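Local coordinates for protein alpha-pyrone synthesis polyketide synthase-like Pks18 (Mycobacterium tuberculosis, PDB 1TED) that probably makes tri- and tetraketide alpha-pyrones by extending medium- and long-chain fatty acyl-CoA starters with malonyl-CoA, as a homodimeric type III polyketide synthase, at residues 282-293 with 318-327; 307-315 with 351-359. All coordinates share one frame; numbering follows the deposited sequence.

Interaction 1: 282-293 with 318-327; sequences PGYIFSGVAPVV and KIIEQSVRSL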
ATOM      1  N   PRO A 282      16.385  18.876  -6.541  1.00 28.29           N
ATOM      2  CA  PRO A 282      17.812  18.671  -6.263  1.00 28.87           C
ATOM      3  C   PRO A 282      18.308  19.457  -5.046  1.00 27.33           C
ATOM      4  O   PRO A 282      19.208  19.017  -4.343  1.00 26.76           O
ATOM      5  CB  PRO A 282      18.496  19.073  -7.578  1.00 30.83           C
ATOM      6  CG  PRO A 282      17.488  19.947  -8.260  1.00 32.46           C
ATOM      7  CD  PRO A 282      16.169  19.325  -7.924  1.00 28.14           C
ATOM      8  N   GLY A 283      17.706  20.610  -4.795  1.00 26.55           N
ATOM      9  CA  GLY A 283      18.086  21.392  -3.636  1.00 27.06           C
ATOM     10  C   GLY A 283      17.590  20.717  -2.357  1.00 27.82           C
ATOM     11  O   GLY A 283      18.216  20.838  -1.308  1.00 26.06           O
ATOM     12  N   TYR A 284      16.462  20.010  -2.436  1.00 27.09           N
ATOM     13  CA  TYR A 284      15.922  19.319  -1.260  1.00 28.55           C
ATOM     14  C   TYR A 284      16.796  18.110  -0.949  1.00 26.52           C
ATOM     15  O   TYR A 284      17.026  17.768   0.210  1.00 25.69           O
ATOM     16  CB  TYR A 284      14.483  18.836  -1.505  1.00 28.47           C
ATOM     17  CG  TYR A 284      13.479  19.920  -1.818  1.00 30.62           C
ATOM     18  CD1 TYR A 284      13.564  21.179  -1.220  1.00 30.09           C
ATOM     19  CD2 TYR A 284      12.400  19.662  -2.658  1.00 31.20           C
ATOM     20  CE1 TYR A 284      12.597  22.154  -1.447  1.00 29.94           C
ATOM     21  CE2 TYR A 284      11.422  20.626  -2.889  1.00 32.65           C
ATOM     22  CZ  TYR A 284      11.524  21.869  -2.280  1.00 32.79           C
ATOM     23  OH  TYR A 284      10.537  22.808  -2.491  1.00 30.80           O
ATOM     24  N   ILE A 285      17.268  17.465  -2.009  1.00 25.71           N
ATOM     25  CA  ILE A 285      18.125  16.304  -1.883  1.00 25.45           C
ATOM     26  C   ILE A 285      19.454  16.682  -1.245  1.00 24.25           C
ATOM     27  O   ILE A 285      19.885  16.053  -0.286  1.00 24.98           O
ATOM     28  CB  ILE A 285      18.397  15.673  -3.269  1.00 26.32           C
ATOM     29  CG1 ILE A 285      17.096  15.075  -3.822  1.00 28.54           C
ATOM     30  CG2 ILE A 285      19.483  14.610  -3.163  1.00 21.33           C
ATOM     31  CD1 ILE A 285      17.197  14.608  -5.252  1.00 30.82           C
ATOM     32  N   PHE A 286      20.101  17.712  -1.780  0.50 23.09           N
ATOM     33  CA  PHE A 286      21.387  18.147  -1.259  0.50 22.80           C
ATOM     34  C   PHE A 286      21.387  18.487   0.221  0.50 23.18           C
ATOM     35  O   PHE A 286      22.270  18.072   0.963  0.50 23.03           O
ATOM     36  CB  PHE A 286      21.894  19.371  -2.009  0.50 22.39           C
ATOM     37  CG  PHE A 286      23.067  20.027  -1.341  1.00 24.49           C
ATOM     38  CD1 PHE A 286      24.322  19.412  -1.344  1.00 24.01           C
ATOM     39  CD2 PHE A 286      22.912  21.242  -0.674  1.00 25.67           C
ATOM     40  CE1 PHE A 286      25.412  19.995  -0.691  1.00 25.98           C
ATOM     41  CE2 PHE A 286      23.995  21.843  -0.013  1.00 26.67           C
ATOM     42  CZ  PHE A 286      25.251  21.216  -0.021  1.00 27.63           C
ATOM     43  N   SER A 287      20.404  19.261   0.654  1.00 25.61           N
ATOM     44  CA  SER A 287      20.364  19.666   2.047  1.00 28.90           C
ATOM     45  C   SER A 287      19.658  18.664   2.949  1.00 30.00           C
ATOM     46  O   SER A 287      19.704  18.783   4.181  1.00 30.54           O
ATOM     47  CB  SER A 287      19.714  21.049   2.175  1.00 29.15           C
ATOM     48  OG  SER A 287      18.379  21.027   1.725  1.00 34.13           O
ATOM     49  N   GLY A 288      19.031  17.660   2.342  1.00 30.23           N
ATOM     50  CA  GLY A 288      18.335  16.665   3.131  1.00 29.16           C
ATOM     51  C   GLY A 288      19.126  15.398   3.391  1.00 29.60           C
ATOM     52  O   GLY A 288      18.995  14.797   4.457  1.00 31.84           O
ATOM     53  N   VAL A 289      19.955  14.991   2.435  1.00 27.65           N
ATOM     54  CA  VAL A 289      20.726  13.762   2.578  1.00 28.01           C
ATOM     55  C   VAL A 289      21.732  13.752   3.732  1.00 29.33           C
ATOM     56  O   VAL A 289      21.562  13.006   4.694  1.00 31.31           O
ATOM     57  CB  VAL A 289      21.434  13.409   1.242  1.00 27.98           C
ATOM     58  CG1 VAL A 289      22.282  12.155   1.395  1.00 26.43           C
ATOM     59  CG2 VAL A 289      20.391  13.187   0.163  1.00 26.78           C
ATOM     60  N   ALA A 290      22.766  14.577   3.654  1.00 30.30           N
ATOM     61  CA  ALA A 290      23.784  14.619   4.706  1.00 31.35           C
ATOM     62  C   ALA A 290      23.286  14.537   6.160  1.00 31.34           C
ATOM     63  O   ALA A 290      23.716  13.675   6.912  1.00 31.89           O
ATOM     64  CB  ALA A 290      24.654  15.856   4.529  1.00 30.43           C
ATOM     65  N   PRO A 291      22.378  15.433   6.577  1.00 32.66           N
ATOM     66  CA  PRO A 291      21.913  15.353   7.966  1.00 32.48           C
ATOM     67  C   PRO A 291      21.258  14.030   8.388  1.00 33.12           C
ATOM     68  O   PRO A 291      21.533  13.522   9.478  1.00 31.23           O
ATOM     69  CB  PRO A 291      20.986  16.564   8.093  1.00 32.03           C
ATOM     70  CG  PRO A 291      20.521  16.800   6.698  1.00 33.43           C
ATOM     71  CD  PRO A 291      21.742  16.554   5.867  1.00 33.32           C
ATOM     72  N   VAL A 292      20.414  13.460   7.531  1.00 32.96           N
ATOM     73  CA  VAL A 292      19.767  12.192   7.861  1.00 33.33           C
ATOM     74  C   VAL A 292      20.777  11.035   7.879  1.00 33.17           C
ATOM     75  O   VAL A 292      20.807  10.238   8.822  1.00 31.49           O
ATOM     76  CB  VAL A 292      18.666  11.836   6.854  1.00 33.52           C
ATOM     77  CG1 VAL A 292      17.794  10.747   7.425  1.00 33.98           C
ATOM     78  CG2 VAL A 292      17.852  13.060   6.525  1.00 38.30           C
ATOM     79  N   VAL A 293      21.600  10.945   6.835  1.00 31.16           N
ATOM     80  CA  VAL A 293      22.594   9.880   6.756  1.00 30.79           C
ATOM     81  C   VAL A 293      23.589   9.958   7.905  1.00 29.56           C
ATOM     82  O   VAL A 293      23.990   8.937   8.460  1.00 30.09           O
ATOM     83  CB  VAL A 293      23.354   9.927   5.415  1.00 29.89           C
ATOM     84  CG1 VAL A 293      24.586   9.039   5.473  1.00 28.31           C
ATOM     85  CG2 VAL A 293      22.428   9.476   4.292  1.00 30.51           C
ATOM     86  N   LYS A 318      20.714  14.601 -11.884  1.00 28.25           N
ATOM     87  CA  LYS A 318      20.616  15.579 -10.793  1.00 29.84           C
ATOM     88  C   LYS A 318      20.420  14.977  -9.403  1.00 29.74           C
ATOM     89  O   LYS A 318      20.852  15.558  -8.407  1.00 30.92           O
ATOM     90  CB  LYS A 318      19.484  16.576 -11.057  1.00 30.23           C
ATOM     91  CG  LYS A 318      19.678  17.427 -12.292  1.00 31.34           C
ATOM     92  CD  LYS A 318      18.533  18.416 -12.467  1.00 33.32           C
ATOM     93  CE  LYS A 318      18.637  19.136 -13.801  1.00 35.99           C
ATOM     94  NZ  LYS A 318      17.522  20.086 -14.025  1.00 39.10           N
ATOM     95  N   ILE A 319      19.764  13.822  -9.331  1.00 29.53           N
ATOM     96  CA  ILE A 319      19.514  13.159  -8.052  1.00 27.83           C
ATOM     97  C   ILE A 319      20.777  12.513  -7.490  1.00 25.94           C
ATOM     98  O   ILE A 319      21.068  12.631  -6.301  1.00 24.71           O
ATOM     99  CB  ILE A 319      18.419  12.091  -8.207  1.00 31.45           C
ATOM    100  CG1 ILE A 319      17.137  12.759  -8.712  1.00 32.30           C
ATOM    101  CG2 ILE A 319      18.193  11.370  -6.889  1.00 29.75           C
ATOM    102  CD1 ILE A 319      15.990  11.807  -8.882  1.00 38.71           C
ATOM    103  N   ILE A 320      21.525  11.828  -8.353  1.00 25.08           N
ATOM    104  CA  ILE A 320      22.775  11.184  -7.943  1.00 25.56           C
ATOM    105  C   ILE A 320      23.766  12.292  -7.577  1.00 26.76           C
ATOM    106  O   ILE A 320      24.391  12.273  -6.526  1.00 28.57           O
ATOM    107  CB  ILE A 320      23.354  10.309  -9.100  1.00 23.21           C
ATOM    108  CG1 ILE A 320      22.350   9.203  -9.457  1.00 24.76           C
ATOM    109  CG2 ILE A 320      24.689   9.676  -8.687  1.00 22.05           C
ATOM    110  CD1 ILE A 320      22.817   8.256 -10.557  1.00 23.36           C
ATOM    111  N   GLU A 321      23.866  13.263  -8.473  1.00 28.08           N
ATOM    112  CA  GLU A 321      24.720  14.447  -8.368  1.00 29.15           C
ATOM    113  C   GLU A 321      24.682  15.104  -6.985  1.00 29.15           C
ATOM    114  O   GLU A 321      25.708  15.229  -6.308  1.00 28.62           O
ATOM    115  CB  GLU A 321      24.220  15.447  -9.403  1.00 29.81           C
ATOM    116  CG  GLU A 321      25.174  16.461  -9.898  1.00 31.59           C
ATOM    117  CD  GLU A 321      24.645  17.086 -11.165  1.00 32.78           C
ATOM    118  OE1 GLU A 321      23.521  17.628 -11.138  1.00 33.89           O
ATOM    119  OE2 GLU A 321      25.341  17.022 -12.196  1.00 38.23           O
ATOM    120  N   GLN A 322      23.489  15.531  -6.581  1.00 29.07           N
ATOM    121  CA  GLN A 322      23.294  16.201  -5.300  1.00 28.20           C
ATOM    122  C   GLN A 322      23.435  15.282  -4.100  1.00 29.09           C
ATOM    123  O   GLN A 322      23.837  15.728  -3.021  1.00 29.76           O
ATOM    124  CB  GLN A 322      21.936  16.906  -5.272  1.00 28.26           C
ATOM    125  CG  GLN A 322      21.810  18.051  -6.282  1.00 29.55           C
ATOM    126  CD  GLN A 322      22.971  19.049  -6.192  1.00 30.18           C
ATOM    127  OE1 GLN A 322      23.428  19.394  -5.101  1.00 30.51           O
ATOM    128  NE2 GLN A 322      23.438  19.523  -7.344  1.00 30.14           N
ATOM    129  N   SER A 323      23.110  14.003  -4.274  1.00 27.96           N
ATOM    130  CA  SER A 323      23.242  13.057  -3.171  1.00 27.39           C
ATOM    131  C   SER A 323      24.719  12.937  -2.823  1.00 26.48           C
ATOM    132  O   SER A 323      25.089  12.943  -1.651  1.00 25.00           O
ATOM    133  CB  SER A 323      22.680  11.676  -3.549  1.00 27.97           C
ATOM    134  OG  SER A 323      21.262  11.707  -3.623  1.00 27.72           O
ATOM    135  N   VAL A 324      25.561  12.841  -3.848  1.00 25.00           N
ATOM    136  CA  VAL A 324      27.000  12.724  -3.633  1.00 25.72           C
ATOM    137  C   VAL A 324      27.613  14.006  -3.044  1.00 27.45           C
ATOM    138  O   VAL A 324      28.484  13.941  -2.160  1.00 27.34           O
ATOM    139  CB  VAL A 324      27.725  12.356  -4.955  1.00 24.65           C
ATOM    140  CG1 VAL A 324      29.228  12.506  -4.795  1.00 24.44           C
ATOM    141  CG2 VAL A 324      27.393  10.919  -5.343  1.00 23.65           C
ATOM    142  N   ARG A 325      27.164  15.167  -3.516  1.00 26.42           N
ATOM    143  CA  ARG A 325      27.702  16.417  -2.996  1.00 27.56           C
ATOM    144  C   ARG A 325      27.310  16.571  -1.526  1.00 27.43           C
ATOM    145  O   ARG A 325      28.141  16.914  -0.678  1.00 25.92           O
ATOM    146  CB  ARG A 325      27.197  17.615  -3.814  1.00 27.56           C
ATOM    147  CG  ARG A 325      27.862  18.931  -3.430  1.00 29.37           C
ATOM    148  CD  ARG A 325      27.562  20.032  -4.425  1.00 31.60           C
ATOM    149  NE  ARG A 325      26.145  20.370  -4.458  1.00 34.34           N
ATOM    150  CZ  ARG A 325      25.604  21.406  -3.829  1.00 34.56           C
ATOM    151  NH1 ARG A 325      26.370  22.221  -3.110  1.00 33.40           N
ATOM    152  NH2 ARG A 325      24.296  21.627  -3.924  1.00 32.34           N
ATOM    153  N   SER A 326      26.042  16.286  -1.236  1.00 28.07           N
ATOM    154  CA  SER A 326      25.508  16.378   0.116  1.00 27.88           C
ATOM    155  C   SER A 326      26.388  15.589   1.085  1.00 27.94           C
ATOM    156  O   SER A 326      26.694  16.055   2.181  1.00 28.26           O
ATOM    157  CB  SER A 326      24.066  15.839   0.144  1.00 28.64           C
ATOM    158  OG  SER A 326      23.430  16.066   1.395  1.00 27.24           O
ATOM    159  N   LEU A 327      26.798  14.397   0.665  1.00 26.91           N
ATOM    160  CA  LEU A 327      27.640  13.539   1.489  1.00 28.14           C
ATOM    161  C   LEU A 327      29.116  13.935   1.484  1.00 28.40           C
ATOM    162  O   LEU A 327      29.873  13.505   2.350  1.00 27.60           O
ATOM    163  CB  LEU A 327      27.518  12.088   1.015  1.00 27.65           C
ATOM    164  CG  LEU A 327      26.137  11.430   1.094  1.00 26.78           C
ATOM    165  CD1 LEU A 327      26.136  10.155   0.247  1.00 23.75           C
ATOM    166  CD2 LEU A 327      25.789  11.141   2.544  1.00 24.18           C
TER

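Interaction 2: 307-315 with 351-359; sequences IDLWAIHPG and SLIFVLETM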
ATOM      1  N   ILE A 307      31.902   4.270   5.297  1.00 30.23           N
ATOM      2  CA  ILE A 307      31.137   3.502   4.321  1.00 30.50           C
ATOM      3  C   ILE A 307      31.749   3.043   2.992  1.00 29.95           C
ATOM      4  O   ILE A 307      32.322   3.834   2.254  1.00 30.25           O
ATOM      5  CB  ILE A 307      29.806   4.254   4.002  1.00 28.83           C
ATOM      6  CG1 ILE A 307      29.031   4.519   5.302  1.00 29.60           C
ATOM      7  CG2 ILE A 307      28.972   3.463   3.013  1.00 27.93           C
ATOM      8  CD1 ILE A 307      28.733   3.254   6.137  1.00 30.41           C
ATOM      9  N   ASP A 308      31.616   1.747   2.705  1.00 31.98           N
ATOM     10  CA  ASP A 308      32.060   1.153   1.432  1.00 32.90           C
ATOM     11  C   ASP A 308      30.716   0.979   0.727  1.00 34.86           C
ATOM     12  O   ASP A 308      29.816   0.358   1.289  1.00 40.10           O
ATOM     13  CB  ASP A 308      32.613  -0.269   1.594  1.00 31.75           C
ATOM     14  CG  ASP A 308      33.472  -0.453   2.822  1.00 32.63           C
ATOM     15  OD1 ASP A 308      34.621   0.048   2.828  1.00 35.83           O
ATOM     16  OD2 ASP A 308      32.997  -1.118   3.773  1.00 27.04           O
ATOM     17  N   LEU A 309      30.543   1.496  -0.475  1.00 33.92           N
ATOM     18  CA  LEU A 309      29.254   1.320  -1.160  1.00 32.05           C
ATOM     19  C   LEU A 309      28.168   2.311  -0.767  1.00 29.51           C
ATOM     20  O   LEU A 309      27.733   2.382   0.383  1.00 30.34           O
ATOM     21  CB  LEU A 309      28.676  -0.089  -0.938  1.00 31.31           C
ATOM     22  CG  LEU A 309      29.492  -1.351  -1.228  1.00 30.61           C
ATOM     23  CD1 LEU A 309      28.683  -2.581  -0.846  1.00 26.40           C
ATOM     24  CD2 LEU A 309      29.873  -1.387  -2.691  1.00 30.77           C
ATOM     25  N   TRP A 310      27.728   3.066  -1.755  1.00 28.43           N
ATOM     26  CA  TRP A 310      26.663   4.015  -1.574  1.00 26.32           C
ATOM     27  C   TRP A 310      25.645   3.678  -2.651  1.00 26.01           C
ATOM     28  O   TRP A 310      25.835   3.989  -3.825  1.00 27.23           O
ATOM     29  CB  TRP A 310      27.181   5.444  -1.723  1.00 24.54           C
ATOM     30  CG  TRP A 310      27.977   5.896  -0.524  1.00 26.29           C
ATOM     31  CD1 TRP A 310      29.337   5.861  -0.373  1.00 26.14           C
ATOM     32  CD2 TRP A 310      27.452   6.406   0.710  1.00 25.73           C
ATOM     33  NE1 TRP A 310      29.687   6.316   0.875  1.00 25.15           N
ATOM     34  CE2 TRP A 310      28.550   6.656   1.560  1.00 26.22           C
ATOM     35  CE3 TRP A 310      26.159   6.675   1.179  1.00 25.33           C
ATOM     36  CZ2 TRP A 310      28.394   7.163   2.857  1.00 25.65           C
ATOM     37  CZ3 TRP A 310      26.004   7.178   2.474  1.00 26.64           C
ATOM     38  CH2 TRP A 310      27.119   7.416   3.293  1.00 26.51           C
ATOM     39  N   ALA A 311      24.581   2.997  -2.247  1.00 27.10           N
ATOM     40  CA  ALA A 311      23.515   2.620  -3.171  1.00 27.77           C
ATOM     41  C   ALA A 311      22.527   3.778  -3.234  1.00 27.77           C
ATOM     42  O   ALA A 311      21.459   3.757  -2.608  1.00 29.68           O
ATOM     43  CB  ALA A 311      22.820   1.329  -2.696  1.00 24.67           C
ATOM     44  N   ILE A 312      22.908   4.801  -3.989  1.00 27.96           N
ATOM     45  CA  ILE A 312      22.087   5.985  -4.152  1.00 27.10           C
ATOM     46  C   ILE A 312      21.061   5.747  -5.244  1.00 28.53           C
ATOM     47  O   ILE A 312      21.414   5.355  -6.353  1.00 29.62           O
ATOM     48  CB  ILE A 312      22.954   7.196  -4.542  1.00 27.67           C
ATOM     49  CG1 ILE A 312      23.986   7.466  -3.436  1.00 26.19           C
ATOM     50  CG2 ILE A 312      22.066   8.408  -4.811  1.00 25.57           C
ATOM     51  CD1 ILE A 312      24.987   8.550  -3.776  1.00 27.34           C
ATOM     52  N   HIS A 313      19.789   5.974  -4.933  1.00 28.58           N
ATOM     53  CA  HIS A 313      18.755   5.780  -5.932  1.00 28.20           C
ATOM     54  C   HIS A 313      19.103   6.523  -7.220  1.00 29.13           C
ATOM     55  O   HIS A 313      19.187   7.751  -7.233  1.00 27.75           O
ATOM     56  CB  HIS A 313      17.401   6.282  -5.445  1.00 26.79           C
ATOM     57  CG  HIS A 313      16.366   6.281  -6.521  1.00 26.27           C
ATOM     58  ND1 HIS A 313      15.939   5.119  -7.132  1.00 27.39           N
ATOM     59  CD2 HIS A 313      15.780   7.296  -7.197  1.00 26.31           C
ATOM     60  CE1 HIS A 313      15.144   5.420  -8.142  1.00 26.43           C
ATOM     61  NE2 HIS A 313      15.032   6.735  -8.203  1.00 30.99           N
ATOM     62  N   PRO A 314      19.296   5.781  -8.324  1.00 30.29           N
ATOM     63  CA  PRO A 314      19.634   6.399  -9.612  1.00 29.47           C
ATOM     64  C   PRO A 314      18.415   6.948 -10.342  1.00 29.34           C
ATOM     65  O   PRO A 314      18.061   6.481 -11.417  1.00 31.40           O
ATOM     66  CB  PRO A 314      20.318   5.265 -10.364  1.00 30.14           C
ATOM     67  CG  PRO A 314      19.598   4.048  -9.853  1.00 28.86           C
ATOM     68  CD  PRO A 314      19.431   4.312  -8.382  1.00 28.89           C
ATOM     69  N   GLY A 315      17.786   7.962  -9.755  1.00 29.20           N
ATOM     70  CA  GLY A 315      16.602   8.551 -10.349  1.00 27.61           C
ATOM     71  C   GLY A 315      16.895   9.472 -11.510  1.00 29.17           C
ATOM     72  O   GLY A 315      15.996   9.813 -12.278  1.00 29.97           O
ATOM     73  N   SER A 351      14.918   0.392  -9.071  1.00 27.72           N
ATOM     74  CA  SER A 351      16.314   0.790  -9.242  1.00 27.88           C
ATOM     75  C   SER A 351      17.268   0.548  -8.085  1.00 28.61           C
ATOM     76  O   SER A 351      18.393   0.092  -8.281  1.00 30.63           O
ATOM     77  CB  SER A 351      16.376   2.250  -9.672  1.00 25.75           C
ATOM     78  OG  SER A 351      15.709   2.413 -10.912  1.00 24.68           O
ATOM     79  N   LEU A 352      16.829   0.844  -6.876  1.00 28.58           N
ATOM     80  CA  LEU A 352      17.689   0.636  -5.731  1.00 25.84           C
ATOM     81  C   LEU A 352      18.128  -0.830  -5.668  1.00 24.65           C
ATOM     82  O   LEU A 352      19.274  -1.128  -5.354  1.00 21.70           O
ATOM     83  CB  LEU A 352      16.939   1.046  -4.459  1.00 27.74           C
ATOM     84  CG  LEU A 352      17.761   1.528  -3.264  1.00 30.44           C
ATOM     85  CD1 LEU A 352      18.811   2.522  -3.723  1.00 26.62           C
ATOM     86  CD2 LEU A 352      16.826   2.162  -2.233  1.00 30.84           C
ATOM     87  N   ILE A 353      17.230  -1.753  -6.000  1.00 24.73           N
ATOM     88  CA  ILE A 353      17.588  -3.170  -5.935  1.00 24.99           C
ATOM     89  C   ILE A 353      18.526  -3.617  -7.065  1.00 24.22           C
ATOM     90  O   ILE A 353      19.328  -4.528  -6.878  1.00 19.89           O
ATOM     91  CB  ILE A 353      16.318  -4.054  -5.863  1.00 25.97           C
ATOM     92  CG1 ILE A 353      15.560  -3.737  -4.569  1.00 24.63           C
ATOM     93  CG2 ILE A 353      16.691  -5.524  -5.866  1.00 23.96           C
ATOM     94  CD1 ILE A 353      14.184  -4.337  -4.490  1.00 30.72           C
ATOM     95  N   PHE A 354      18.442  -2.965  -8.224  1.00 25.50           N
ATOM     96  CA  PHE A 354      19.347  -3.280  -9.331  1.00 26.42           C
ATOM     97  C   PHE A 354      20.733  -2.858  -8.868  1.00 27.69           C
ATOM     98  O   PHE A 354      21.731  -3.517  -9.147  1.00 28.31           O
ATOM     99  CB  PHE A 354      18.993  -2.482 -10.582  1.00 26.99           C
ATOM    100  CG  PHE A 354      18.089  -3.201 -11.534  1.00 28.97           C
ATOM    101  CD1 PHE A 354      16.862  -3.696 -11.115  1.00 29.24           C
ATOM    102  CD2 PHE A 354      18.436  -3.319 -12.876  1.00 30.64           C
ATOM    103  CE1 PHE A 354      15.982  -4.296 -12.023  1.00 30.50           C
ATOM    104  CE2 PHE A 354      17.566  -3.916 -13.796  1.00 32.62           C
ATOM    105  CZ  PHE A 354      16.331  -4.404 -13.364  1.00 30.70           C
ATOM    106  N   VAL A 355      20.774  -1.744  -8.146  1.00 28.31           N
ATOM    107  CA  VAL A 355      22.019  -1.206  -7.625  1.00 26.55           C
ATOM    108  C   VAL A 355      22.689  -2.150  -6.641  1.00 26.45           C
ATOM    109  O   VAL A 355      23.894  -2.387  -6.715  1.00 27.16           O
ATOM    110  CB  VAL A 355      21.769   0.149  -6.945  1.00 25.40           C
ATOM    111  CG1 VAL A 355      22.994   0.578  -6.147  1.00 26.16           C
ATOM    112  CG2 VAL A 355      21.445   1.182  -8.005  1.00 25.52           C
ATOM    113  N   LEU A 356      21.895  -2.684  -5.722  1.00 26.85           N
ATOM    114  CA  LEU A 356      22.373  -3.603  -4.701  1.00 26.53           C
ATOM    115  C   LEU A 356      22.938  -4.876  -5.335  1.00 27.18           C
ATOM    116  O   LEU A 356      23.981  -5.368  -4.907  1.00 27.11           O
ATOM    117  CB  LEU A 356      21.219  -3.907  -3.728  1.00 28.25           C
ATOM    118  CG  LEU A 356      21.402  -4.617  -2.376  1.00 31.42           C
ATOM    119  CD1 LEU A 356      21.571  -6.088  -2.613  1.00 34.18           C
ATOM    120  CD2 LEU A 356      22.594  -4.059  -1.611  1.00 32.11           C
ATOM    121  N   GLU A 357      22.274  -5.394  -6.372  1.00 28.58           N
ATOM    122  CA  GLU A 357      22.747  -6.607  -7.046  1.00 30.45           C
ATOM    123  C   GLU A 357      24.149  -6.461  -7.652  1.00 30.64           C
ATOM    124  O   GLU A 357      24.929  -7.402  -7.639  1.00 30.24           O
ATOM    125  CB  GLU A 357      21.761  -7.051  -8.146  1.00 31.69           C
ATOM    126  CG  GLU A 357      22.225  -8.297  -8.935  1.00 30.93           C
ATOM    127  CD  GLU A 357      21.176  -8.822  -9.908  1.00 32.33           C
ATOM    128  OE1 GLU A 357      20.819  -8.108 -10.865  1.00 32.61           O
ATOM    129  OE2 GLU A 357      20.697  -9.956  -9.711  1.00 33.96           O
ATOM    130  N   THR A 358      24.458  -5.292  -8.200  1.00 30.72           N
ATOM    131  CA  THR A 358      25.774  -5.055  -8.792  1.00 30.82           C
ATOM    132  C   THR A 358      26.845  -5.097  -7.707  1.00 33.42           C
ATOM    133  O   THR A 358      27.924  -5.657  -7.908  1.00 34.33           O
ATOM    134  CB  THR A 358      25.839  -3.674  -9.491  1.00 29.37           C
ATOM    135  OG1 THR A 358      24.976  -3.677 -10.636  1.00 28.24           O
ATOM    136  CG2 THR A 358      27.269  -3.355  -9.931  1.00 28.98           C
ATOM    137  N   MET A 359      26.538  -4.502  -6.557  1.00 34.02           N
ATOM    138  CA  MET A 359      27.469  -4.458  -5.434  1.00 33.70           C
ATOM    139  C   MET A 359      27.684  -5.856  -4.879  1.00 34.59           C
ATOM    140  O   MET A 359      28.759  -6.177  -4.365  1.00 33.31           O
ATOM    141  CB  MET A 359      26.936  -3.529  -4.336  1.00 32.32           C
ATOM    142  CG  MET A 359      26.760  -2.076  -4.795  1.00 31.00           C
ATOM    143  SD  MET A 359      25.990  -1.029  -3.537  1.00 29.56           S
ATOM    144  CE  MET A 359      26.501   0.634  -4.077  1.00 30.30           C
TER

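Interaction 1: 282-293 with 318-327
Ser-326 OG sits at a kink in the neighbouring helix, where a backbone bond is missing: Ala-290 N donates to it over 2.8 Å at a nearly straight 165°. OG in turn points at Phe-286 O, the carbonyl Ala-290 N would reach in a regular helix; that second separation is modelled too short to be taken literally. The hydroxyl thus appears to stand in for one missing backbone hydrogen bond just ahead of Pro-291, whose nitrogen has no hydrogen to give. With OG turned anti to the backbone N, the Ser-326 side chain enters as a knob among Ile-285, Phe-286, Val-289 and Ala-290. The helices cross at -41° with axes 7.7 Å apart, lying side by side on strands 310-312 and 370-378 as an outer helical layer of the thiolase fold. On their inner side, Leu-327 CD2 meets both Val-289 CG1 and Val-293 CG1 at 3.8 Å, while Ile-285 CD1 rests on Ile-319 CG2. On the more exposed side, the Arg-325 guanidinium stacks flat over one face of the Phe-286 ring, planes 7° apart and CZ 3.5 Å from the centroid, a cation-pi contact. Gln-322 OE1 fixes its rotation, accepting from Arg-325 NE at 3.0 Å and NH2 at 2.7 Å, close to the guanidinium plane.

Interaction 2: 307-315 with 351-359
The contact runs into the active site of this thiolase-fold enzyme, where the edge strand 310-312 leads into His-313 and Pro-314 beside the start of helix 349-361. The side chain of His-313 comes within about 3 Å of that of Cys-175, the probable nucleophile, and also touches Asn-346, consistent with the Cys-His-Asn triad of chalcone synthases. The first turn of the segment 351-359 backs this site: Ser-351 CB lies 3.7 Å from His-313 CE1, and the Pro-314 ring fits against the same carbon and against Val-355 CG2, which is 3.7 Å from Pro-314 CD. Ser-351 OG is engaged by Met-347 N instead of by the histidine. Further along, strand and helix run nearly antiparallel, at 156°, with axes 8.1 Å apart. Ala-311 CB occupies the middle of the interface and meets Val-355 CG1 at 3.5 Å; its small methyl is consistent with so close an approach. Leu-352 CD1 comes closer still to the backbone, 3.1 Å from Ala-311 O. At the other end, Met-359 stretches out beyond CG (chi2 175°, chi3 159°), which carries CE up to Trp-310 O at 3.4 Å and alongside Ala-311. Its shaft passes Leu-309 in the opposite direction, with CG 3.8 Å from Leu-309 CD2. Since no hydrogen bond crosses, between these two segments the fit rests on shape and mainly apolar packing, while the polar backbone of Ala-311 and His-313 is paired with strand 370-378.

Both contacts belong to the C-terminal half of the thiolase fold and lie on opposite sides of its edge strand. Interaction 2 is entirely buried, about 10 Å from the chain centre; interaction 1, about 18 Å out, is only partly so. They meet directly through the strand's other side chains: Ile-312 CG2 is 3.6 Å from Ser-323 CB, and Trp-310 CE3 is 3.6 Å from Leu-327 CD1. Helix 281-299, strand 310-312 and helix 317-327 follow one another, so in sequence the strand falls between the two helices of interaction 1, which pack together over it. Chemistry follows depth: the outer pair combines serine hydrogen bonding and a cation-pi stack with aliphatic packing, whereas the inner one is largely apolar and has no hydrogen bond between its segments.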